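Long-range contact in p800 reaction center core protein (Heliobacterium modesticaldum, PDB 5V8K), which forms the homodimeric core of a photosynthetic reaction center, holding bacteriochlorophyll g pigments in the membrane and binding a [4Fe-4S] cluster: residues A[341-346]-A[468-473]. Residues are numbered along the deposited sequence; the frame is centred on the assembly and turned at random.
Sequences IADIHA and VAVAAP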
ATOM      1  N   ILE A 341       8.607  13.389  15.720  1.00 34.66           N
ATOM      2  CA  ILE A 341      10.059  13.262  15.816  1.00 38.88           C
ATOM      3  C   ILE A 341      10.507  13.484  17.252  1.00 38.62           C
ATOM      4  O   ILE A 341      11.381  12.781  17.752  1.00 38.90           O
ATOM      5  CB  ILE A 341      10.744  14.237  14.840  1.00 39.91           C
ATOM      6  CG1 ILE A 341      10.571  13.712  13.419  1.00 38.29           C
ATOM      7  CG2 ILE A 341      12.232  14.419  15.130  1.00 42.14           C
ATOM      8  CD1 ILE A 341      11.025  14.738  12.395  1.00 36.23           C
ATOM      9  N   ALA A 342       9.904  14.468  17.927  1.00 37.13           N
ATOM     10  CA  ALA A 342      10.162  14.740  19.336  1.00 39.75           C
ATOM     11  C   ALA A 342       9.771  13.554  20.242  1.00 40.31           C
ATOM     12  O   ALA A 342      10.555  13.141  21.097  1.00 42.73           O
ATOM     13  CB  ALA A 342       9.409  16.022  19.741  1.00 37.99           C
ATOM     14  N   ASP A 343       8.551  13.012  20.080  1.00 38.14           N
ATOM     15  CA  ASP A 343       8.113  11.846  20.853  1.00 38.19           C
ATOM     16  C   ASP A 343       9.005  10.630  20.595  1.00 40.14           C
ATOM     17  O   ASP A 343       9.300   9.865  21.511  1.00 39.22           O
ATOM     18  CB  ASP A 343       6.652  11.510  20.518  1.00 38.07           C
ATOM     19  CG  ASP A 343       5.645  12.369  21.256  1.00 44.22           C
ATOM     20  OD1 ASP A 343       5.909  12.725  22.429  1.00 45.13           O
ATOM     21  OD2 ASP A 343       4.587  12.708  20.647  1.00 41.94           O
ATOM     22  N   ILE A 344       9.391  10.402  19.344  1.00 35.01           N
ATOM     23  CA  ILE A 344      10.180   9.231  18.994  1.00 37.53           C
ATOM     24  C   ILE A 344      11.519   9.258  19.716  1.00 40.09           C
ATOM     25  O   ILE A 344      11.943   8.251  20.292  1.00 38.96           O
ATOM     26  CB  ILE A 344      10.371   9.146  17.473  1.00 36.82           C
ATOM     27  CG1 ILE A 344       9.085   8.631  16.774  1.00 35.87           C
ATOM     28  CG2 ILE A 344      11.538   8.209  17.093  1.00 36.88           C
ATOM     29  CD1 ILE A 344       9.147   8.781  15.234  1.00 33.24           C
ATOM     30  N   HIS A 345      12.200  10.426  19.704  1.00 36.55           N
ATOM     31  CA  HIS A 345      13.588  10.543  20.114  1.00 38.03           C
ATOM     32  C   HIS A 345      13.738  11.070  21.531  1.00 38.75           C
ATOM     33  O   HIS A 345      14.845  11.454  21.921  1.00 43.45           O
ATOM     34  CB  HIS A 345      14.368  11.436  19.127  1.00 37.74           C
ATOM     35  CG  HIS A 345      14.503  10.842  17.763  1.00 39.18           C
ATOM     36  ND1 HIS A 345      13.591  11.076  16.759  1.00 39.25           N
ATOM     37  CD2 HIS A 345      15.424  10.005  17.238  1.00 37.78           C
ATOM     38  CE1 HIS A 345      13.943  10.411  15.671  1.00 37.31           C
ATOM     39  NE2 HIS A 345      15.045   9.739  15.940  1.00 37.95           N
ATOM     40  N   ALA A 346      12.666  11.082  22.318  1.00 42.26           N
ATOM     41  CA  ALA A 346      12.679  11.797  23.595  1.00 44.49           C
ATOM     42  C   ALA A 346      13.727  11.256  24.560  1.00 48.05           C
ATOM     43  O   ALA A 346      14.245  12.010  25.396  1.00 49.96           O
ATOM     44  CB  ALA A 346      11.287  11.728  24.221  1.00 41.24           C
ATOM     45  N   VAL A 468       2.697   9.187  17.030  1.00 35.42           N
ATOM     46  CA  VAL A 468       3.002   8.140  18.002  1.00 33.70           C
ATOM     47  C   VAL A 468       2.526   8.557  19.380  1.00 38.02           C
ATOM     48  O   VAL A 468       1.998   9.663  19.549  1.00 40.05           O
ATOM     49  CB  VAL A 468       4.502   7.805  18.026  1.00 38.21           C
ATOM     50  CG1 VAL A 468       4.926   7.281  16.678  1.00 31.32           C
ATOM     51  CG2 VAL A 468       5.307   9.008  18.367  1.00 34.38           C
ATOM     52  N   ALA A 469       2.693   7.670  20.366  1.00 37.31           N
ATOM     53  CA  ALA A 469       2.326   7.972  21.745  1.00 40.01           C
ATOM     54  C   ALA A 469       3.202   9.066  22.327  1.00 43.41           C
ATOM     55  O   ALA A 469       4.400   9.142  22.049  1.00 37.57           O
ATOM     56  CB  ALA A 469       2.428   6.728  22.646  1.00 35.95           C
ATOM     57  N   VAL A 470       2.567   9.918  23.139  1.00 42.44           N
ATOM     58  CA  VAL A 470       3.240  10.995  23.845  1.00 41.22           C
ATOM     59  C   VAL A 470       4.328  10.432  24.744  1.00 44.42           C
ATOM     60  O   VAL A 470       4.078   9.540  25.563  1.00 46.93           O
ATOM     61  CB  VAL A 470       2.220  11.779  24.679  1.00 44.99           C
ATOM     62  CG1 VAL A 470       2.904  12.860  25.460  1.00 44.40           C
ATOM     63  CG2 VAL A 470       1.135  12.383  23.809  1.00 40.95           C
ATOM     64  N   ALA A 471       5.528  11.007  24.656  1.00 43.67           N
ATOM     65  CA  ALA A 471       6.641  10.553  25.481  1.00 45.51           C
ATOM     66  C   ALA A 471       6.623  11.233  26.848  1.00 45.20           C
ATOM     67  O   ALA A 471       5.981  12.259  27.057  1.00 44.13           O
ATOM     68  CB  ALA A 471       7.964  10.814  24.765  1.00 43.58           C
ATOM     69  N   ALA A 472       7.358  10.643  27.786  1.00 47.06           N
ATOM     70  CA  ALA A 472       7.307  11.104  29.170  1.00 49.91           C
ATOM     71  C   ALA A 472       7.631  12.575  29.354  1.00 50.13           C
ATOM     72  O   ALA A 472       6.933  13.232  30.142  1.00 51.70           O
ATOM     73  CB  ALA A 472       8.250  10.264  30.030  1.00 51.16           C
ATOM     74  N   PRO A 473       8.647  13.154  28.692  1.00 50.06           N
ATOM     75  CA  PRO A 473       8.917  14.587  28.868  1.00 45.94           C
ATOM     76  C   PRO A 473       7.743  15.495  28.517  1.00 48.82           C
ATOM     77  O   PRO A 473       7.730  16.657  28.923  1.00 45.44           O
ATOM     78  CB  PRO A 473      10.100  14.842  27.920  1.00 48.05           C
ATOM     79  CG  PRO A 473      10.741  13.512  27.706  1.00 50.57           C
ATOM     80  CD  PRO A 473       9.666  12.483  27.853  1.00 50.49           C
TER
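Asp343 reaches from the last turn of helix 311-344 against the extended part, Val468 to Ala471, of the loop 468-473. CB, which leaves the helix toward that chain, lies 3.6 Å from CG2 of Val468. With chi1 at -81°, CG stands anti to the carbonyl carbon, and it packs 3.5 Å from Ala469 O. One branch of the carboxylate is bonded across the contact: Ala471 N donates to Asp343 OD1 over 2.8 Å. The bond is nearly straight at the hydrogen (162°). Its donor nevertheless sits well above the carboxylate plane, 56° out of it. The other branch, OD2, is hydrogen-bonded to Ser466 OG and Tyr358 OH, which leaves both oxygens engaged in a buried setting. An alanine here would probably leave the amide of Ala471 and the hydroxyl of Tyr358 without this carboxylate partner, and Ser466 with one bond fewer, weakening the tie between helix end and loop. In fold terms, the contact joins the end of a long helix of the PsaA/PsaB-type reaction-center core to the loop between helices 449-459 and 475-488, about 34 Å (centre to centre) from the middle of the chain. Apolar contacts flank the carboxylate. Ile344 CG1 meets Val468 CG2 at 4.1 Å, the two side chains crossing at about a right angle, while Gly519 and Phe514 of the second subunit pack on Ile344 and Val468 respectively. Beyond the helix end, Ala346 CB presses on Ala471 CB at 3.5 Å, tighter than usual for two carbons, and touches Pro473 CG at 4.0 Å.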